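Local atomic coordinates of putative aldolase (Bacteroides vulgatus ATCC 8482, PDB entry 3DXI), a protein that is a putative aldolase of unknown exact function, with a TIM-barrel fold and an HMGL-like region. Residues A[169-182]-A[199-213]. Numbering follows the deposited sequence.
Sequences ITPKEVKNLLKEVR and LGLINSITAIDDGID
Lys-175 reaches Asp-210 through a folded side chain. Its CB lies 3.7 Å from Asp-210 OD2; CG presses on Thr-206 CG2 at 3.2 Å, tighter than usual for two carbons; CD lies beside both that methyl and OD2, whereas CE has only OD2 near it, at 3.6 Å. Bends at chi3 and chi4 (both 64°) curl NZ back to Asp-210 OD2, 2.6 Å away, in a salt bridge that uses the syn lone pair. The Thr-206 hydroxyl points back along its own helix and donates to Ile-202 O, while CG2, anti to the backbone N, faces the lysine.

At the helix starts, Asn-203 ND2 donates to Ile-169 O at 2.9 Å, approaching from above the carbonyl plane. The amide oxygen OD1 sits against Pro-171 CD and Val-174 CG2, so the side chain fills the point where the backbones come nearest. Further along, Val-174 CG1 packs on Ala-207 CB, and Leu-178 CD2 on Asp-210 CB and Ile-212.

At the other end, Arg-182 NH2 binds Asp-213 OD2 at 2.8 Å, with guanidinium and carboxylate planes 89° apart; OD2 also accepts from Val-189 N in strand 189-192. A water bridges Arg-182 NE and Asp-210 O, beside the Schellman motif that ends helix 200-209: Gly-211 has positive phi, Ile-212 N bonds to Ala-207 O and Gly-211 N to Ile-208 O.

The axes of segments 171-182 and 200-209 approach to 8.9 Å and cross at -33°, running roughly the same way. This is the side-by-side packing of successive outer helices in a TIM barrel, one before and one after strand 189-192.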
loop_
_atom_site.group_PDB
_atom_site.type_symbol
_atom_site.label_atom_id
_atom_site.label_comp_id
_atom_site.label_asym_id
_atom_site.label_seq_id
_atom_site.Cartn_x
_atom_site.Cartn_y
_atom_site.Cartn_z
ATOM N N ILE A 169 -5.024 7.973 8.662
ATOM C CA ILE A 169 -5.323 7.248 9.893
ATOM C C ILE A 169 -4.477 5.965 9.970
ATOM O O ILE A 169 -4.275 5.285 8.966
ATOM C CB ILE A 169 -6.841 6.905 9.973
ATOM C CG1 ILE A 169 -7.248 6.684 11.429
ATOM C CG2 ILE A 169 -7.161 5.674 9.139
ATOM C CD1 ILE A 169 -7.221 7.945 12.249
ATOM N N THR A 170 -3.976 5.648 11.161
ATOM C CA THR A 170 -3.145 4.462 11.367
ATOM C C THR A 170 -3.930 3.335 12.046
ATOM O O THR A 170 -4.984 3.571 12.626
ATOM C CB THR A 170 -1.914 4.796 12.240
ATOM O OG1 THR A 170 -2.349 5.200 13.546
ATOM C CG2 THR A 170 -1.101 5.917 11.607
ATOM N N PRO A 171 -3.414 2.095 11.986
ATOM C CA PRO A 171 -4.076 0.935 12.596
ATOM C C PRO A 171 -4.425 1.149 14.068
ATOM O O PRO A 171 -5.530 0.819 14.503
ATOM C CB PRO A 171 -3.056 -0.186 12.400
ATOM C CG PRO A 171 -2.371 0.207 11.135
ATOM C CD PRO A 171 -2.163 1.688 11.321
ATOM N N LYS A 172 -3.481 1.694 14.834
ATOM C CA LYS A 172 -3.713 1.956 16.254
ATOM C C LYS A 172 -4.908 2.885 16.445
ATOM O O LYS A 172 -5.771 2.622 17.276
ATOM C CB LYS A 172 -2.475 2.592 16.898
ATOM C CG LYS A 172 -2.644 2.901 18.379
ATOM C CD LYS A 172 -1.396 3.554 18.974
ATOM C CE LYS A 172 -1.497 3.642 20.499
ATOM N NZ LYS A 172 -0.257 4.171 21.144
ATOM N N GLU A 173 -4.955 3.969 15.673
ATOM C CA GLU A 173 -6.053 4.923 15.770
ATOM C C GLU A 173 -7.393 4.311 15.390
ATOM O O GLU A 173 -8.414 4.645 15.999
ATOM C CB GLU A 173 -5.780 6.141 14.890
ATOM C CG GLU A 173 -4.560 6.924 15.335
ATOM C CD GLU A 173 -4.160 7.981 14.337
ATOM O OE1 GLU A 173 -3.977 7.637 13.151
ATOM O OE2 GLU A 173 -4.024 9.152 14.741
ATOM N N VAL A 174 -7.392 3.426 14.390
ATOM C CA VAL A 174 -8.628 2.770 13.962
ATOM C C VAL A 174 -9.171 1.902 15.097
ATOM O O VAL A 174 -10.376 1.906 15.362
ATOM C CB VAL A 174 -8.418 1.883 12.704
ATOM C CG1 VAL A 174 -9.703 1.123 12.382
ATOM C CG2 VAL A 174 -8.010 2.750 11.512
ATOM N N LYS A 175 -8.287 1.158 15.761
ATOM C CA LYS A 175 -8.706 0.311 16.879
ATOM C C LYS A 175 -9.332 1.155 17.979
ATOM O O LYS A 175 -10.424 0.859 18.457
ATOM C CB LYS A 175 -7.519 -0.446 17.487
ATOM C CG LYS A 175 -6.981 -1.577 16.645
ATOM C CD LYS A 175 -5.766 -2.227 17.304
ATOM C CE LYS A 175 -6.128 -2.889 18.624
ATOM N NZ LYS A 175 -7.082 -4.019 18.433
ATOM N N ASN A 176 -8.620 2.200 18.388
ATOM C CA ASN A 176 -9.087 3.079 19.454
ATOM C C ASN A 176 -10.443 3.707 19.148
ATOM O O ASN A 176 -11.343 3.695 19.990
ATOM C CB ASN A 176 -8.057 4.181 19.715
ATOM C CG ASN A 176 -8.525 5.179 20.754
ATOM O OD1 ASN A 176 -8.700 4.839 21.923
ATOM N ND2 ASN A 176 -8.739 6.417 20.329
ATOM N N LEU A 177 -10.582 4.257 17.947
ATOM C CA LEU A 177 -11.829 4.893 17.543
ATOM C C LEU A 177 -12.984 3.899 17.481
ATOM O O LEU A 177 -14.108 4.226 17.860
ATOM C CB LEU A 177 -11.649 5.589 16.195
ATOM C CG LEU A 177 -10.828 6.880 16.248
ATOM C CD1 LEU A 177 -10.540 7.360 14.833
ATOM C CD2 LEU A 177 -11.588 7.939 17.039
ATOM N N LEU A 178 -12.712 2.687 17.006
ATOM C CA LEU A 178 -13.754 1.674 16.933
ATOM C C LEU A 178 -14.222 1.386 18.360
ATOM O O LEU A 178 -15.419 1.396 18.643
ATOM C CB LEU A 178 -13.216 0.399 16.277
ATOM C CG LEU A 178 -14.165 -0.802 16.193
ATOM C CD1 LEU A 178 -15.475 -0.389 15.529
ATOM C CD2 LEU A 178 -13.492 -1.927 15.416
ATOM N N LYS A 179 -13.268 1.141 19.258
ATOM C CA LYS A 179 -13.582 0.870 20.659
ATOM C C LYS A 179 -14.384 2.025 21.259
ATOM O O LYS A 179 -15.318 1.809 22.033
ATOM C CB LYS A 179 -12.301 0.677 21.468
ATOM C CG LYS A 179 -11.480 -0.540 21.074
ATOM C CD LYS A 179 -10.174 -0.593 21.871
ATOM C CE LYS A 179 -9.306 -1.785 21.463
ATOM N NZ LYS A 179 -7.954 -1.734 22.106
ATOM N N GLU A 180 -14.021 3.254 20.899
ATOM C CA GLU A 180 -14.727 4.430 21.403
ATOM C C GLU A 180 -16.166 4.490 20.906
ATOM O O GLU A 180 -17.089 4.701 21.690
ATOM C CB GLU A 180 -13.993 5.712 20.996
ATOM C CG GLU A 180 -12.821 6.040 21.891
ATOM C CD GLU A 180 -13.258 6.293 23.314
ATOM O OE1 GLU A 180 -13.945 7.306 23.551
ATOM O OE2 GLU A 180 -12.932 5.476 24.195
ATOM N N VAL A 181 -16.352 4.307 19.603
ATOM C CA VAL A 181 -17.681 4.343 19.004
ATOM C C VAL A 181 -18.594 3.298 19.654
ATOM O O VAL A 181 -19.764 3.570 19.924
ATOM C CB VAL A 181 -17.589 4.128 17.458
ATOM C CG1 VAL A 181 -18.967 3.920 16.852
ATOM C CG2 VAL A 181 -16.933 5.359 16.809
ATOM N N ARG A 182 -18.051 2.116 19.928
ATOM C CA ARG A 182 -18.825 1.049 20.553
ATOM C C ARG A 182 -19.322 1.433 21.951
ATOM O O ARG A 182 -20.276 0.840 22.451
ATOM C CB ARG A 182 -17.988 -0.231 20.650
ATOM C CG ARG A 182 -17.537 -0.815 19.312
ATOM C CD ARG A 182 -18.704 -1.318 18.493
ATOM N NE ARG A 182 -18.262 -2.261 17.471
ATOM C CZ ARG A 182 -19.054 -2.765 16.530
ATOM N NH1 ARG A 182 -20.333 -2.409 16.476
ATOM N NH2 ARG A 182 -18.569 -3.625 15.645
ATOM N N LEU A 199 -2.321 2.461 3.694
ATOM C CA LEU A 199 -2.661 1.757 4.926
ATOM C C LEU A 199 -4.114 1.264 4.856
ATOM O O LEU A 199 -4.657 0.747 5.834
ATOM C CB LEU A 199 -2.481 2.675 6.140
ATOM C CG LEU A 199 -1.052 3.106 6.508
ATOM C CD1 LEU A 199 -1.091 4.037 7.727
ATOM C CD2 LEU A 199 -0.205 1.872 6.806
ATOM N N GLY A 200 -4.734 1.424 3.690
ATOM C CA GLY A 200 -6.108 0.986 3.526
ATOM C C GLY A 200 -6.325 -0.471 3.904
ATOM O O GLY A 200 -7.239 -0.789 4.662
ATOM N N LEU A 201 -5.492 -1.367 3.381
ATOM C CA LEU A 201 -5.648 -2.784 3.688
ATOM C C LEU A 201 -5.419 -3.095 5.162
ATOM O O LEU A 201 -6.284 -3.675 5.814
ATOM C CB LEU A 201 -4.694 -3.643 2.845
ATOM C CG LEU A 201 -4.720 -5.147 3.166
ATOM C CD1 LEU A 201 -6.069 -5.751 2.788
ATOM C CD2 LEU A 201 -3.601 -5.850 2.425
ATOM N N ILE A 202 -4.265 -2.707 5.697
ATOM C CA ILE A 202 -3.983 -3.018 7.090
ATOM C C ILE A 202 -4.951 -2.367 8.078
ATOM O O ILE A 202 -5.274 -2.965 9.106
ATOM C CB ILE A 202 -2.505 -2.691 7.476
ATOM C CG1 ILE A 202 -2.189 -3.343 8.822
ATOM C CG2 ILE A 202 -2.272 -1.186 7.532
ATOM C CD1 ILE A 202 -2.474 -4.860 8.848
ATOM N N ASN A 203 -5.415 -1.153 7.783
ATOM C CA ASN A 203 -6.380 -0.502 8.673
ATOM C C ASN A 203 -7.678 -1.320 8.651
ATOM O O ASN A 203 -8.291 -1.558 9.690
ATOM C CB ASN A 203 -6.708 0.927 8.219
ATOM C CG ASN A 203 -5.621 1.928 8.563
ATOM O OD1 ASN A 203 -4.875 1.753 9.523
ATOM N ND2 ASN A 203 -5.550 3.005 7.792
ATOM N N SER A 204 -8.094 -1.738 7.459
ATOM C CA SER A 204 -9.324 -2.516 7.306
ATOM C C SER A 204 -9.224 -3.879 7.993
ATOM O O SER A 204 -10.143 -4.298 8.692
ATOM C CB SER A 204 -9.659 -2.691 5.820
ATOM O OG SER A 204 -9.778 -1.428 5.175
ATOM N N ILE A 205 -8.108 -4.570 7.804
ATOM C CA ILE A 205 -7.930 -5.864 8.441
ATOM C C ILE A 205 -7.936 -5.693 9.963
ATOM O O ILE A 205 -8.457 -6.539 10.690
ATOM C CB ILE A 205 -6.606 -6.530 7.996
ATOM C CG1 ILE A 205 -6.626 -6.769 6.483
ATOM C CG2 ILE A 205 -6.404 -7.855 8.733
ATOM C CD1 ILE A 205 -7.766 -7.663 6.008
ATOM N N THR A 206 -7.363 -4.589 10.436
ATOM C CA THR A 206 -7.300 -4.297 11.868
ATOM C C THR A 206 -8.716 -4.138 12.424
ATOM O O THR A 206 -9.036 -4.653 13.498
ATOM C CB THR A 206 -6.482 -3.002 12.137
ATOM O OG1 THR A 206 -5.123 -3.202 11.730
ATOM C CG2 THR A 206 -6.510 -2.644 13.613
ATOM N N ALA A 207 -9.560 -3.435 11.674
ATOM C CA ALA A 207 -10.945 -3.216 12.069
ATOM C C ALA A 207 -11.699 -4.543 12.011
ATOM O O ALA A 207 -12.451 -4.889 12.936
ATOM C CB ALA A 207 -11.599 -2.187 11.144
ATOM N N ILE A 208 -11.490 -5.291 10.933
ATOM C CA ILE A 208 -12.151 -6.582 10.767
ATOM C C ILE A 208 -11.855 -7.503 11.957
ATOM O O ILE A 208 -12.773 -8.084 12.547
ATOM C CB ILE A 208 -11.708 -7.285 9.449
ATOM C CG1 ILE A 208 -12.280 -6.525 8.241
ATOM C CG2 ILE A 208 -12.186 -8.741 9.435
ATOM C CD1 ILE A 208 -11.821 -7.031 6.875
ATOM N N ASP A 209 -10.581 -7.624 12.317
ATOM C CA ASP A 209 -10.207 -8.487 13.430
ATOM C C ASP A 209 -10.746 -8.008 14.778
ATOM O O ASP A 209 -10.778 -8.776 15.735
ATOM C CB ASP A 209 -8.688 -8.669 13.488
ATOM C CG ASP A 209 -8.154 -9.476 12.308
ATOM O OD1 ASP A 209 -8.958 -10.193 11.666
ATOM O OD2 ASP A 209 -6.934 -9.406 12.026
ATOM N N ASP A 210 -11.172 -6.751 14.854
ATOM C CA ASP A 210 -11.747 -6.228 16.092
ATOM C C ASP A 210 -13.279 -6.248 16.052
ATOM O O ASP A 210 -13.939 -5.553 16.826
ATOM C CB ASP A 210 -11.270 -4.797 16.366
ATOM C CG ASP A 210 -9.946 -4.756 17.101
ATOM O OD1 ASP A 210 -9.404 -5.835 17.433
ATOM O OD2 ASP A 210 -9.448 -3.638 17.355
ATOM N N GLY A 211 -13.834 -7.032 15.133
ATOM C CA GLY A 211 -15.277 -7.158 15.029
ATOM C C GLY A 211 -16.073 -6.096 14.286
ATOM O O GLY A 211 -17.287 -6.011 14.473
ATOM N N ILE A 212 -15.426 -5.293 13.447
ATOM C CA ILE A 212 -16.152 -4.267 12.703
ATOM C C ILE A 212 -17.205 -4.950 11.814
ATOM O O ILE A 212 -17.013 -6.082 11.363
ATOM C CB ILE A 212 -15.186 -3.403 11.849
ATOM C CG1 ILE A 212 -15.811 -2.027 11.599
ATOM C CG2 ILE A 212 -14.881 -4.105 10.537
ATOM C CD1 ILE A 212 -14.816 -0.949 11.235
ATOM N N ASP A 213 -18.308 -4.254 11.567
ATOM C CA ASP A 213 -19.422 -4.797 10.790
ATOM C C ASP A 213 -19.398 -4.547 9.274
ATOM O O ASP A 213 -19.891 -5.372 8.501
ATOM C CB ASP A 213 -20.733 -4.245 11.362
ATOM C CG ASP A 213 -20.831 -4.419 12.872
ATOM O OD1 ASP A 213 -21.196 -5.522 13.323
ATOM O OD2 ASP A 213 -20.533 -3.460 13.609
HETATM O O HOH W 1 -15.995 -3.878 17.481
HETATM O O HOH W 2 -22.800 -4.307 15.946
#